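NAD nucleotidase (Haemophilus influenzae, PDB 3ZTV) degrades NAD to adenosine and nicotinamide riboside, acting as both a pyrophosphatase and a 5'-nucleotidase of broad substrate specificity. Local coordinates at residues 10-15 with 59-64; 195-200 with 276-281. One frame throughout, in Å; residues are numbered along the deposited sequence.

Interaction 1: 10-15 with 59-64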
loop_
_atom_site.group_PDB
_atom_site.type_symbol
_atom_site.label_atom_id
_atom_site.label_comp_id
_atom_site.label_asym_id
_atom_site.label_seq_id
_atom_site.Cartn_x
_atom_site.Cartn_y
_atom_site.Cartn_z
ATOM N N ALA A 10 30.418 -2.750 -19.116
ATOM C CA ALA A 10 29.234 -2.903 -19.957
ATOM C C ALA A 10 29.003 -4.386 -20.246
ATOM O O ALA A 10 29.956 -5.145 -20.418
ATOM C CB ALA A 10 29.407 -2.140 -21.254
ATOM N N VAL A 11 27.741 -4.803 -20.291
ATOM C CA VAL A 11 27.419 -6.182 -20.669
ATOM C C VAL A 11 26.159 -6.250 -21.511
ATOM O O VAL A 11 25.320 -5.354 -21.461
ATOM C CB VAL A 11 27.227 -7.108 -19.443
ATOM C CG1 VAL A 11 28.518 -7.237 -18.657
ATOM C CG2 VAL A 11 26.095 -6.610 -18.561
ATOM N N GLU A 12 26.017 -7.330 -22.272
ATOM C CA GLU A 12 24.806 -7.518 -23.066
ATOM C C GLU A 12 24.041 -8.774 -22.651
ATOM O O GLU A 12 24.624 -9.750 -22.171
ATOM C CB GLU A 12 25.112 -7.525 -24.565
ATOM C CG GLU A 12 23.876 -7.290 -25.429
ATOM C CD GLU A 12 24.199 -6.977 -26.874
ATOM O OE1 GLU A 12 25.323 -6.504 -27.161
ATOM O OE2 GLU A 12 23.319 -7.210 -27.730
ATOM N N LEU A 13 22.723 -8.706 -22.801
ATOM C CA LEU A 13 21.807 -9.777 -22.423
ATOM C C LEU A 13 20.878 -10.068 -23.589
ATOM O O LEU A 13 20.463 -9.145 -24.289
ATOM C CB LEU A 13 20.950 -9.324 -21.238
ATOM C CG LEU A 13 21.176 -9.763 -19.792
ATOM C CD1 LEU A 13 20.012 -9.247 -18.961
ATOM C CD2 LEU A 13 21.260 -11.272 -19.675
ATOM N N SER A 14 20.519 -11.340 -23.768
ATOM C CA SER A 14 19.563 -11.724 -24.804
ATOM C C SER A 14 18.311 -12.314 -24.147
ATOM O O SER A 14 18.271 -13.498 -23.819
ATOM C CB SER A 14 20.194 -12.716 -25.787
ATOM O OG SER A 14 21.294 -12.095 -26.436
ATOM N N ILE A 15 17.301 -11.477 -23.940
ATOM C CA ILE A 15 16.075 -11.910 -23.273
ATOM C C ILE A 15 15.152 -12.630 -24.264
ATOM O O ILE A 15 14.859 -12.121 -25.338
ATOM C CB ILE A 15 15.362 -10.718 -22.619
ATOM C CG1 ILE A 15 16.334 -9.994 -21.673
ATOM C CG2 ILE A 15 14.103 -11.175 -21.894
ATOM C CD1 ILE A 15 15.765 -8.747 -21.063
ATOM N N LYS A 59 22.130 -19.234 -30.515
ATOM C CA LYS A 59 22.556 -18.236 -31.489
ATOM C C LYS A 59 23.050 -16.939 -30.839
ATOM O O LYS A 59 23.919 -16.253 -31.378
ATOM C CB LYS A 59 21.392 -17.920 -32.437
ATOM C CG LYS A 59 21.665 -16.777 -33.393
ATOM C CD LYS A 59 20.499 -16.547 -34.333
ATOM C CE LYS A 59 20.818 -15.430 -35.306
ATOM N NZ LYS A 59 19.749 -15.249 -36.321
ATOM N N TYR A 60 22.485 -16.610 -29.680
ATOM C CA TYR A 60 22.714 -15.326 -29.023
ATOM C C TYR A 60 23.578 -15.471 -27.781
ATOM O O TYR A 60 23.487 -16.468 -27.067
ATOM C CB TYR A 60 21.386 -14.733 -28.570
ATOM C CG TYR A 60 20.393 -14.392 -29.652
ATOM C CD1 TYR A 60 20.793 -13.848 -30.870
ATOM C CD2 TYR A 60 19.035 -14.593 -29.438
ATOM C CE1 TYR A 60 19.861 -13.520 -31.846
ATOM C CE2 TYR A 60 18.103 -14.268 -30.395
ATOM C CZ TYR A 60 18.515 -13.736 -31.595
ATOM O OH TYR A 60 17.585 -13.413 -32.543
ATOM N N LYS A 61 24.385 -14.452 -27.508
ATOM C CA LYS A 61 25.198 -14.427 -26.299
ATOM C C LYS A 61 24.370 -14.061 -25.064
ATOM O O LYS A 61 23.473 -13.211 -25.115
ATOM C CB LYS A 61 26.353 -13.441 -26.461
ATOM C CG LYS A 61 25.906 -11.995 -26.581
ATOM C CD LYS A 61 27.098 -11.061 -26.729
ATOM C CE LYS A 61 26.652 -9.611 -26.797
ATOM N NZ LYS A 61 27.798 -8.676 -26.977
ATOM N N ASN A 62 24.682 -14.710 -23.950
ATOM C CA ASN A 62 24.032 -14.411 -22.676
ATOM C C ASN A 62 22.504 -14.476 -22.701
ATOM O O ASN A 62 21.831 -13.522 -22.315
ATOM C CB ASN A 62 24.511 -13.057 -22.146
ATOM C CG ASN A 62 26.014 -13.010 -21.970
ATOM O OD1 ASN A 62 26.640 -14.029 -21.666
ATOM N ND2 ASN A 62 26.604 -11.836 -22.170
ATOM N N PRO A 63 21.943 -15.621 -23.125
ATOM C CA PRO A 63 20.481 -15.723 -23.150
ATOM C C PRO A 63 19.882 -15.821 -21.745
ATOM O O PRO A 63 20.456 -16.438 -20.845
ATOM C CB PRO A 63 20.232 -17.018 -23.939
ATOM C CG PRO A 63 21.457 -17.837 -23.720
ATOM C CD PRO A 63 22.601 -16.856 -23.594
ATOM N N LEU A 64 18.719 -15.196 -21.583
ATOM C CA LEU A 64 17.940 -15.265 -20.347
ATOM C C LEU A 64 16.523 -15.658 -20.752
ATOM O O LEU A 64 15.833 -14.882 -21.423
ATOM C CB LEU A 64 17.953 -13.902 -19.658
ATOM C CG LEU A 64 17.102 -13.741 -18.398
ATOM C CD1 LEU A 64 17.616 -14.666 -17.296
ATOM C CD2 LEU A 64 17.084 -12.298 -17.924
#
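Ser14 is gripped by 59-64 through both its backbone and its side chain. Its N donates to Asn62 O at 2.9 Å, nearly straight at 170°, and its O accepts from Leu64 N at 2.8 Å, which sets Ser14 beside Pro63 and Ile15 beside Leu64 in parallel register. The same carbonyl oxygen also receives a CA-H...O contact from Pro63, which as a proline has no N-H to give. Two side-chain bonds carry the contact back to residues 61 and 62, just before strand 63-67. Ser14 OG, anti to its own carbonyl carbon (chi1 -62°), gives its proton to Lys61 O at 2.8 Å, and Asn62 ND2 reaches Glu12 O at 2.9 Å. Strands 11-18 and 63-67 are parallel neighbours in the seven-stranded mixed sheet of the calcineurin-like phosphoesterase domain; helix 46-59 leads into the second. Among the charged groups, the extended Lys61 chain crosses Glu12 at about a right angle. Lys61 CE lies 3.4 Å from Glu12 CB, and NZ makes a salt bridge of 3.3 Å to Glu12 OE1, weak as a hydrogen bond, while Glu12 OE2 hydrogen-bonds to Thr287 OG1. In apolar contact, Leu13 CD2 approaches Leu64 CB at 4.2 Å.

Interaction 2: 195-200 with 276-281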
loop_
_atom_site.group_PDB
_atom_site.type_symbol
_atom_site.label_atom_id
_atom_site.label_comp_id
_atom_site.label_asym_id
_atom_site.label_seq_id
_atom_site.Cartn_x
_atom_site.Cartn_y
_atom_site.Cartn_z
ATOM N N ILE A 195 24.433 -3.542 -7.475
ATOM C CA ILE A 195 23.628 -3.979 -8.614
ATOM C C ILE A 195 22.956 -2.780 -9.255
ATOM O O ILE A 195 22.246 -2.025 -8.593
ATOM C CB ILE A 195 22.567 -4.986 -8.173
ATOM C CG1 ILE A 195 23.258 -6.237 -7.644
ATOM C CG2 ILE A 195 21.621 -5.306 -9.325
ATOM C CD1 ILE A 195 22.337 -7.230 -7.001
ATOM N N ASN A 196 23.190 -2.596 -10.551
ATOM C CA ASN A 196 22.571 -1.497 -11.277
ATOM C C ASN A 196 21.858 -1.975 -12.540
ATOM O O ASN A 196 21.503 -1.170 -13.395
ATOM C CB ASN A 196 23.599 -0.397 -11.599
ATOM C CG ASN A 196 24.750 -0.893 -12.464
ATOM O OD1 ASN A 196 24.618 -1.856 -13.220
ATOM N ND2 ASN A 196 25.894 -0.220 -12.364
ATOM N N LYS A 197 21.633 -3.286 -12.625
ATOM C CA LYS A 197 20.925 -3.898 -13.739
ATOM C C LYS A 197 19.861 -4.799 -13.128
ATOM O O LYS A 197 20.178 -5.788 -12.447
ATOM C CB LYS A 197 21.898 -4.697 -14.598
ATOM C CG LYS A 197 22.940 -3.816 -15.271
ATOM C CD LYS A 197 23.983 -4.649 -16.001
ATOM C CE LYS A 197 25.022 -5.214 -15.058
ATOM N NZ LYS A 197 25.896 -4.126 -14.534
ATOM N N ILE A 198 18.596 -4.442 -13.360
ATOM C CA ILE A 198 17.471 -5.109 -12.704
ATOM C C ILE A 198 16.346 -5.384 -13.699
ATOM O O ILE A 198 15.887 -4.476 -14.417
ATOM C CB ILE A 198 16.944 -4.282 -11.507
ATOM C CG1 ILE A 198 18.076 -4.057 -10.493
ATOM C CG2 ILE A 198 15.768 -4.982 -10.844
ATOM C CD1 ILE A 198 17.672 -3.291 -9.229
ATOM N N ILE A 199 15.924 -6.649 -13.729
ATOM C CA ILE A 199 14.837 -7.115 -14.574
ATOM C C ILE A 199 13.654 -7.460 -13.679
ATOM O O ILE A 199 13.822 -8.125 -12.651
ATOM C CB ILE A 199 15.228 -8.415 -15.312
ATOM C CG1 ILE A 199 16.557 -8.255 -16.051
ATOM C CG2 ILE A 199 14.097 -8.882 -16.244
ATOM C CD1 ILE A 199 16.551 -7.194 -17.087
ATOM N N LEU A 200 12.466 -7.001 -14.055
ATOM C CA LEU A 200 11.247 -7.350 -13.331
ATOM C C LEU A 200 10.414 -8.278 -14.228
ATOM O O LEU A 200 10.050 -7.915 -15.353
ATOM C CB LEU A 200 10.474 -6.076 -12.994
ATOM C CG LEU A 200 9.181 -6.231 -12.199
ATOM C CD1 LEU A 200 9.487 -6.746 -10.804
ATOM C CD2 LEU A 200 8.433 -4.909 -12.131
ATOM N N VAL A 276 19.585 -6.566 -25.248
ATOM C CA VAL A 276 19.792 -5.405 -24.388
ATOM C C VAL A 276 21.260 -5.211 -24.060
ATOM O O VAL A 276 21.923 -6.137 -23.590
ATOM C CB VAL A 276 19.030 -5.545 -23.055
ATOM C CG1 VAL A 276 19.261 -4.305 -22.183
ATOM C CG2 VAL A 276 17.542 -5.775 -23.301
ATOM N N LYS A 277 21.768 -4.005 -24.300
ATOM C CA LYS A 277 23.105 -3.649 -23.849
ATOM C C LYS A 277 22.985 -2.736 -22.633
ATOM O O LYS A 277 22.191 -1.797 -22.624
ATOM C CB LYS A 277 23.910 -2.967 -24.955
ATOM C CG LYS A 277 25.315 -2.567 -24.498
ATOM C CD LYS A 277 26.172 -2.025 -25.630
ATOM C CE LYS A 277 27.556 -1.649 -25.111
ATOM N NZ LYS A 277 28.496 -1.273 -26.204
ATOM N N PHE A 278 23.759 -3.035 -21.599
ATOM C CA PHE A 278 23.799 -2.199 -20.404
ATOM C C PHE A 278 25.119 -1.441 -20.348
ATOM O O PHE A 278 26.186 -2.031 -20.528
ATOM C CB PHE A 278 23.660 -3.054 -19.143
ATOM C CG PHE A 278 22.315 -3.725 -18.985
ATOM C CD1 PHE A 278 21.265 -3.067 -18.361
ATOM C CD2 PHE A 278 22.115 -5.024 -19.422
ATOM C CE1 PHE A 278 20.036 -3.684 -18.196
ATOM C CE2 PHE A 278 20.883 -5.645 -19.262
ATOM C CZ PHE A 278 19.843 -4.967 -18.641
ATOM N N SER A 279 25.043 -0.140 -20.094
ATOM C CA SER A 279 26.238 0.657 -19.846
ATOM C C SER A 279 26.848 0.239 -18.507
ATOM O O SER A 279 26.203 -0.461 -17.722
ATOM C CB SER A 279 25.877 2.138 -19.809
ATOM O OG SER A 279 25.165 2.442 -18.617
ATOM N N PRO A 280 28.098 0.659 -18.233
ATOM C CA PRO A 280 28.680 0.308 -16.930
ATOM C C PRO A 280 27.795 0.757 -15.762
ATOM O O PRO A 280 27.726 0.066 -14.734
ATOM C CB PRO A 280 30.005 1.077 -16.928
ATOM C CG PRO A 280 30.374 1.158 -18.392
ATOM C CD PRO A 280 29.058 1.372 -19.099
ATOM N N GLU A 281 27.110 1.882 -15.936
ATOM C CA GLU A 281 26.230 2.436 -14.909
ATOM C C GLU A 281 24.852 1.759 -14.881
ATOM O O GLU A 281 23.996 2.120 -14.072
ATOM C CB GLU A 281 26.079 3.952 -15.094
ATOM C CG GLU A 281 27.384 4.746 -14.988
ATOM C CD GLU A 281 28.240 4.686 -16.250
ATOM O OE1 GLU A 281 27.706 4.404 -17.347
ATOM O OE2 GLU A 281 29.461 4.931 -16.140
HETATM O O HOH W 1 21.223 1.907 -13.554
HETATM O O HOH W 2 26.859 -3.126 -17.129
#
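Lys197 lays its aliphatic chain over one face of the Phe278 ring, and this is the tight part of the contact. Lys197 CG sits 4.0 Å from the centroid of the Phe278 ring, 30° off the normal, in a CH-pi contact, and Lys197 CD comes within 3.5 Å of Phe278 CB. Val276 CG1 covers the opposite face near the rim, so the ring is held between a lysine chain on one face and a valine of its own strand on the other. At the edge, near the ring plane, Ile199 CD1 meets Phe278 CZ at 4.3 Å. Strands 198-203 and 270-278 belong to different sheets, the two that pack together in the metallophosphoesterase sandwich, and the ring packs between them; no backbone hydrogen bond joins the two segments.

Towards the loop 279-281 the contact turns polar and looser. Asn196 ND2 donates to Pro280 O at 3.0 Å, in the carbonyl plane and on a lone pair, though the bond is bent (140°). One water joins Asn196 O to Glu281 O. A second accepts from Lys197 NZ and donates to Ser279 O, so it too links the two segments.

The lysine chain bends at chi3 and chi4, and the second of these turns (-70°) brings Lys197 NZ to Asn196 OD1 at 2.9 Å. Glu151, from strand 151-159, forms a salt bridge with the same ammonium. One asparagine amide therefore serves both sides, its oxygen taking the lysine and its nitrogen the Pro280 carbonyl. With a carboxylate, an amide oxygen and a water around it, the NZ of this largely buried lysine is probably kept charged, while its methylenes do the work of a hydrophobic residue against Phe278.

In the fold
Interaction 1 closes before interaction 2 opens along the chain, yet their centres are about 12 Å apart. Strands 11-18 and 270-278 are antiparallel neighbours in the seven-stranded sheet, directly joined by Val11 O to Phe278 N and Leu13 N to Val276 O, both 2.8 Å and probable hydrogen bonds. Interaction 1 ties 11-18 to its other neighbour, 63-67, within that sheet; interaction 2 leaves the sheet and reaches 198-203 in the six-stranded one. Together they link strands within one sheet and across to the next, at an end of the phosphoesterase domain away from the zinc ions and the adenosine pocket.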